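Side-chain contacts in D-glycero-alpha-D-manno-heptose 7-phosphate kinase (Campylobacter jejuni subsp. jejuni, PDB 4N3O), which phosphorylates D-glycero-alpha-D-manno-heptose 7-phosphate at C-1 with ATP, a GHMP-family kinase step on the way to GDP-heptose for the capsule: residues I143-L146 / A147-E151; Y88-I91 / V92-F95; V124-I127 / K128-E132. All blocks are in the same frame, centred on the assembly; numbering follows the deposited sequence. Where two conformers were deposited one is given.

Contact 1: residues I143-L146 / A147-E151; sequences IAKL and AYEIE
Ala147 meets Ile143 one turn back along a single continuous helix, its N-H bonded to Ile143 O at 2.9 Å. Its methyl lies beside the carbonyls of the preceding turn, with CB 3.4 Å from Ile143 O, and leans outward on Val123 and Val124 of helix 118-134. Tyr148 repeats the bond, N to Ala144 O. With CG anti to its own nitrogen (chi1 174°), the phenol leads away from residues 143-146 and rests on Gln164 and Ala161, so just its CB stays close to the earlier turn, near Lys145 O.

Glu149 gives its N-H to Lys145 O, with CG packed 3.3 Å from that same oxygen. Its carboxylate stands near Lys145 without a salt bridge, NZ and OE2 being 4.3 Å apart; the stronger partner of the acid is Arg90 of helix 82-96, which pairs with OE1. The helix, 140-153, belongs to the N-terminal domain of a GHMP kinase and carries an acidic residue, Glu151, that probably binds magnesium.

Ile150 bonds through N to Leu146 O at 3.1 Å, and the N-H points almost straight at the oxygen (170°). Its CG1 branch, set beside the backbone nitrogen (chi1 -70°), runs back over that carbonyl until CD1 comes 4.2 Å from Leu146 CG. Both side chains also touch Arg90, giving its guanidinium an apolar flank. Glu151 closes the segment with N bonded to Ala147 O, while its OE1 accepts a hydrogen bond from Ser120 and a weak one from Gln164.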
# COMPACT_ATOMS: atom_id res chain seq x y z
N ILE A 143 14.60 11.60 -17.37
CA ILE A 143 13.26 11.09 -17.67
C ILE A 143 12.20 12.08 -17.23
O ILE A 143 11.21 12.29 -17.93
CB ILE A 143 13.03 9.69 -17.07
CG1 ILE A 143 13.80 8.66 -17.89
CG2 ILE A 143 11.55 9.35 -17.05
CD1 ILE A 143 13.74 7.25 -17.32
N ALA A 144 12.40 12.72 -16.09
CA ALA A 144 11.45 13.72 -15.61
C ALA A 144 11.44 14.93 -16.55
O ALA A 144 10.36 15.47 -16.81
CB ALA A 144 11.78 14.15 -14.19
N LYS A 145 12.61 15.35 -17.06
CA LYS A 145 12.63 16.48 -17.99
C LYS A 145 11.85 16.14 -19.24
O LYS A 145 10.92 16.85 -19.64
CB LYS A 145 14.04 16.93 -18.42
CG LYS A 145 14.71 17.90 -17.46
CD LYS A 145 15.60 18.94 -18.18
CE LYS A 145 16.88 18.40 -18.80
NZ LYS A 145 16.70 17.53 -19.99
N LEU A 146 12.21 15.02 -19.85
CA LEU A 146 11.56 14.60 -21.05
C LEU A 146 10.04 14.58 -20.80
O LEU A 146 9.28 15.16 -21.56
CB LEU A 146 12.12 13.25 -21.48
CG LEU A 146 11.82 12.80 -22.90
CD1 LEU A 146 12.34 13.82 -23.90
CD2 LEU A 146 12.48 11.45 -23.13
N ALA A 147 9.61 13.98 -19.70
CA ALA A 147 8.18 13.95 -19.35
C ALA A 147 7.55 15.36 -19.28
O ALA A 147 6.43 15.59 -19.75
CB ALA A 147 7.99 13.24 -18.03
N TYR A 148 8.28 16.29 -18.68
CA TYR A 148 7.78 17.66 -18.54
C TYR A 148 7.66 18.37 -19.89
O TYR A 148 6.67 19.06 -20.13
CB TYR A 148 8.70 18.45 -17.60
CG TYR A 148 8.38 19.91 -17.49
CD1 TYR A 148 7.26 20.35 -16.78
CD2 TYR A 148 9.20 20.87 -18.08
CE1 TYR A 148 6.96 21.70 -16.67
CE2 TYR A 148 8.90 22.22 -17.98
CZ TYR A 148 7.79 22.63 -17.27
OH TYR A 148 7.49 23.98 -17.17
N GLU A 149 8.65 18.19 -20.76
CA GLU A 149 8.66 18.83 -22.07
C GLU A 149 7.49 18.38 -22.90
O GLU A 149 6.79 19.19 -23.54
CB GLU A 149 9.97 18.52 -22.80
CG GLU A 149 11.20 19.06 -22.07
CD GLU A 149 12.51 18.83 -22.81
OE1 GLU A 149 12.48 18.14 -23.86
OE2 GLU A 149 13.56 19.34 -22.35
N ILE A 150 7.27 17.07 -22.89
CA ILE A 150 6.19 16.48 -23.65
C ILE A 150 4.86 16.97 -23.10
O ILE A 150 3.96 17.31 -23.86
CB ILE A 150 6.29 14.93 -23.61
CG1 ILE A 150 7.49 14.47 -24.45
CG2 ILE A 150 5.02 14.28 -24.15
CD1 ILE A 150 7.82 12.99 -24.32
N GLU A 151 4.76 17.07 -21.77
CA GLU A 151 3.50 17.47 -21.16
C GLU A 151 3.15 18.97 -21.32
O GLU A 151 1.97 19.29 -21.46
CB GLU A 151 3.43 17.04 -19.68
CG GLU A 151 2.02 17.15 -19.09
CD GLU A 151 1.89 16.57 -17.69
OE1 GLU A 151 2.89 16.06 -17.14
OE2 GLU A 151 0.77 16.60 -17.15

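Contact 2: residues Y88-I91 / V92-F95; sequences YNRI and VKDF
Val92, Lys93 and Asp94 give their N-H groups to Tyr88 O, Asn89 O and Arg90 O in regular helical steps. The next bond is weak: Phe95 N lies 3.3 Å from Ile91 O with an N-H angle of only 129°, where the turn widens to a pi type.

Val92 lays its CG2 methyl over one face of the Tyr88 ring, 3.8 Å from the centroid, a CH-pi contact displaced toward the rim. The phenol OH beyond it is bound by Lys72 O and Leu100 N. Arg90 folds at chi2 (70°), which brings NE to Asp94 OD2 at 2.7 Å in an i to i+4 salt bridge, one helical turn on. The oxygen lies close to the guanidinium plane, but NE meets it from above the carboxylate, the two planes being 78° apart. NH2, on the same guanidinium edge as NE, reaches a second acid, Glu149. Ile91 CD1 makes a looser apolar contact with Phe95 CD2, 4.3 Å away.

On this helix of the GHMP kinase N-terminal domain, 82-96, Arg90 faces helix 140-153, Ile91 lies against Phe130 and Leu134 of helix 118-134, and Phe95 touches Leu136 in the loop between those two helices.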
# COMPACT_ATOMS: atom_id res chain seq x y z
N TYR A 88 5.87 8.25 -28.30
CA TYR A 88 6.49 7.43 -29.34
C TYR A 88 7.29 8.28 -30.34
O TYR A 88 8.47 8.03 -30.59
CB TYR A 88 5.43 6.62 -30.08
CG TYR A 88 6.00 5.87 -31.25
CD1 TYR A 88 6.74 4.72 -31.05
CD2 TYR A 88 5.81 6.33 -32.55
CE1 TYR A 88 7.28 4.03 -32.12
CE2 TYR A 88 6.34 5.65 -33.63
CZ TYR A 88 7.08 4.50 -33.41
OH TYR A 88 7.62 3.81 -34.47
N ASN A 89 6.64 9.29 -30.91
CA ASN A 89 7.28 10.17 -31.87
C ASN A 89 8.61 10.74 -31.34
O ASN A 89 9.60 10.80 -32.06
CB ASN A 89 6.34 11.31 -32.25
CG ASN A 89 5.09 10.83 -33.00
OD1 ASN A 89 5.03 9.71 -33.51
ND2 ASN A 89 4.08 11.70 -33.07
N ARG A 90 8.63 11.11 -30.06
CA ARG A 90 9.82 11.69 -29.47
C ARG A 90 10.93 10.65 -29.26
O ARG A 90 12.10 10.94 -29.47
CB ARG A 90 9.44 12.37 -28.16
CG ARG A 90 10.53 13.19 -27.50
CD ARG A 90 10.89 14.47 -28.25
NE ARG A 90 11.90 15.22 -27.49
CZ ARG A 90 11.64 16.17 -26.60
NH1 ARG A 90 10.39 16.56 -26.35
NH2 ARG A 90 12.65 16.76 -25.97
N ILE A 91 10.56 9.44 -28.86
CA ILE A 91 11.54 8.36 -28.71
C ILE A 91 12.20 8.01 -30.04
O ILE A 91 13.36 7.61 -30.08
CB ILE A 91 10.89 7.08 -28.14
CG1 ILE A 91 10.39 7.30 -26.72
CG2 ILE A 91 11.89 5.93 -28.16
CD1 ILE A 91 11.47 7.65 -25.71
N VAL A 92 11.46 8.15 -31.13
CA VAL A 92 11.99 7.86 -32.47
C VAL A 92 12.84 9.00 -33.03
O VAL A 92 13.87 8.77 -33.66
CB VAL A 92 10.86 7.57 -33.47
CG1 VAL A 92 11.39 7.51 -34.90
CG2 VAL A 92 10.13 6.29 -33.10
N LYS A 93 12.40 10.23 -32.79
CA LYS A 93 13.07 11.43 -33.28
C LYS A 93 14.43 11.64 -32.60
O LYS A 93 15.41 11.95 -33.26
CB LYS A 93 12.17 12.65 -33.04
CG LYS A 93 12.76 13.98 -33.49
CD LYS A 93 11.82 15.14 -33.14
CE LYS A 93 11.63 15.27 -31.64
NZ LYS A 93 10.71 16.37 -31.25
N ASP A 94 14.46 11.45 -31.29
CA ASP A 94 15.68 11.68 -30.51
C ASP A 94 16.58 10.49 -30.15
O ASP A 94 17.70 10.71 -29.69
CB ASP A 94 15.30 12.44 -29.23
CG ASP A 94 14.75 13.83 -29.52
OD1 ASP A 94 14.77 14.26 -30.70
OD2 ASP A 94 14.33 14.52 -28.56
N PHE A 95 16.15 9.25 -30.38
CA PHE A 95 16.99 8.09 -30.01
C PHE A 95 17.18 6.99 -31.06
O PHE A 95 18.28 6.81 -31.57
CB PHE A 95 16.49 7.48 -28.68
CG PHE A 95 16.48 8.46 -27.54
CD1 PHE A 95 17.66 8.83 -26.92
CD2 PHE A 95 15.30 9.01 -27.09
CE1 PHE A 95 17.66 9.75 -25.88
CE2 PHE A 95 15.28 9.93 -26.04
CZ PHE A 95 16.47 10.30 -25.44

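Contact 3: residues V124-I127 / K128-E132; sequences VGVI and KAFAE
Val126 and Phe130, a turn apart on one helix, lie side by side and point the same way. The valine's CG1 methyl touches the ring at CE2, 3.7 Å away, and CD2 of the ring comes 3.4 Å from Val126 O. Phe130 N bonds to that same oxygen at 3.1 Å, so the carbonyl has both the amide and a ring carbon of Phe130 close by. The ring gets there because CG sits beside the backbone nitrogen (chi1 -77°), which swings it back toward the preceding turn.

On other sides of the helix the contacts are with carbonyls. Lys128 CB lies 3.3 Å from Val124 O, which accepts the N-H of the same lysine; its chain then bends at chi2 (65°) and carries the amine away toward Glu140, a long and weak ion pair. The small Ala129 puts its methyl 3.2 Å from Val126 O. Its N-H bond to Gly125 O is bent, at 138°, and that carbonyl is also bound by Thr9 of strand 6-21.

Further out, Phe102 meets the Phe130 ring edge-to-face, and Ile87 of helix 82-96 touches Val126, Ile127 and Phe130. Ile127 turns to Ile143 and Ala147 of helix 140-153. Helix 118-134 is thus a buried element of the GHMP kinase N-terminal domain, packed between sheet and helices; the glycine-rich segment 113-119, which probably binds ATP, runs into its N-terminal end.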
# COMPACT_ATOMS: atom_id res chain seq x y z
N VAL A 124 5.64 9.48 -17.40
CA VAL A 124 6.88 8.94 -16.81
C VAL A 124 6.93 7.41 -16.91
O VAL A 124 7.94 6.85 -17.31
CB VAL A 124 7.06 9.42 -15.36
CG1 VAL A 124 8.10 8.60 -14.62
CG2 VAL A 124 7.43 10.89 -15.36
N GLY A 125 5.85 6.73 -16.57
CA GLY A 125 5.85 5.28 -16.65
C GLY A 125 6.10 4.75 -18.06
O GLY A 125 6.82 3.78 -18.24
N VAL A 126 5.53 5.41 -19.06
CA VAL A 126 5.68 4.98 -20.44
C VAL A 126 7.10 5.25 -20.97
O VAL A 126 7.76 4.36 -21.54
CB VAL A 126 4.63 5.68 -21.30
CG1 VAL A 126 4.82 5.36 -22.76
CG2 VAL A 126 3.23 5.28 -20.82
N ILE A 127 7.58 6.47 -20.75
CA ILE A 127 8.92 6.83 -21.15
C ILE A 127 9.90 5.83 -20.56
O ILE A 127 10.78 5.35 -21.24
CB ILE A 127 9.28 8.26 -20.67
CG1 ILE A 127 8.50 9.29 -21.50
CG2 ILE A 127 10.76 8.52 -20.85
CD1 ILE A 127 8.54 10.71 -20.96
N LYS A 128 9.71 5.50 -19.28
CA LYS A 128 10.59 4.54 -18.58
C LYS A 128 10.54 3.17 -19.20
O LYS A 128 11.53 2.45 -19.22
CB LYS A 128 10.20 4.46 -17.11
CG LYS A 128 11.07 3.55 -16.27
CD LYS A 128 12.51 4.02 -16.14
CE LYS A 128 13.27 3.02 -15.31
NZ LYS A 128 14.69 3.40 -15.17
N ALA A 129 9.38 2.79 -19.71
CA ALA A 129 9.24 1.50 -20.36
C ALA A 129 10.11 1.46 -21.63
O ALA A 129 10.82 0.48 -21.87
CB ALA A 129 7.79 1.26 -20.71
N PHE A 130 10.07 2.52 -22.42
CA PHE A 130 10.88 2.61 -23.64
C PHE A 130 12.37 2.67 -23.33
O PHE A 130 13.17 2.04 -24.01
CB PHE A 130 10.49 3.85 -24.47
CG PHE A 130 9.22 3.69 -25.25
CD1 PHE A 130 9.20 2.89 -26.39
CD2 PHE A 130 8.07 4.34 -24.88
CE1 PHE A 130 8.05 2.72 -27.11
CE2 PHE A 130 6.90 4.18 -25.61
CZ PHE A 130 6.89 3.37 -26.73
N ALA A 131 12.73 3.43 -22.31
CA ALA A 131 14.13 3.57 -21.91
C ALA A 131 14.76 2.23 -21.50
O ALA A 131 15.89 1.93 -21.89
CB ALA A 131 14.24 4.58 -20.78
N GLU A 132 14.01 1.46 -20.73
CA GLU A 132 14.43 0.15 -20.24
C GLU A 132 14.54 -0.86 -21.38
O GLU A 132 15.48 -1.65 -21.45
CB GLU A 132 13.38 -0.36 -19.25
CG GLU A 132 13.66 -1.72 -18.63
CD GLU A 132 14.70 -1.66 -17.54
OE1 GLU A 132 15.63 -0.84 -17.65
OE2 GLU A 132 14.59 -2.44 -16.57

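Along the chain contact 2 comes first, on helix 82-96, then contact 3 on helix 118-134 and contact 1 on helix 140-153, all within the N-terminal domain of the GHMP kinase. Their centres lie 11 to 13 Å apart, and each touches the other two. Contacts 1 and 3 mesh through aliphatic side chains, with Ala147 CB 3.6 Å from Val124 CG2. An ion pair joins contacts 1 and 2, while contacts 2 and 3 meet where Ile91 approaches Phe130. The three helices form one mutually packed cluster, in which helix 118-134 lies against strand 6-21 of the large mixed sheet and the other two pack on it; helices 118-134 and 140-153 bear Ser119 and Glu151, the probable magnesium ligands.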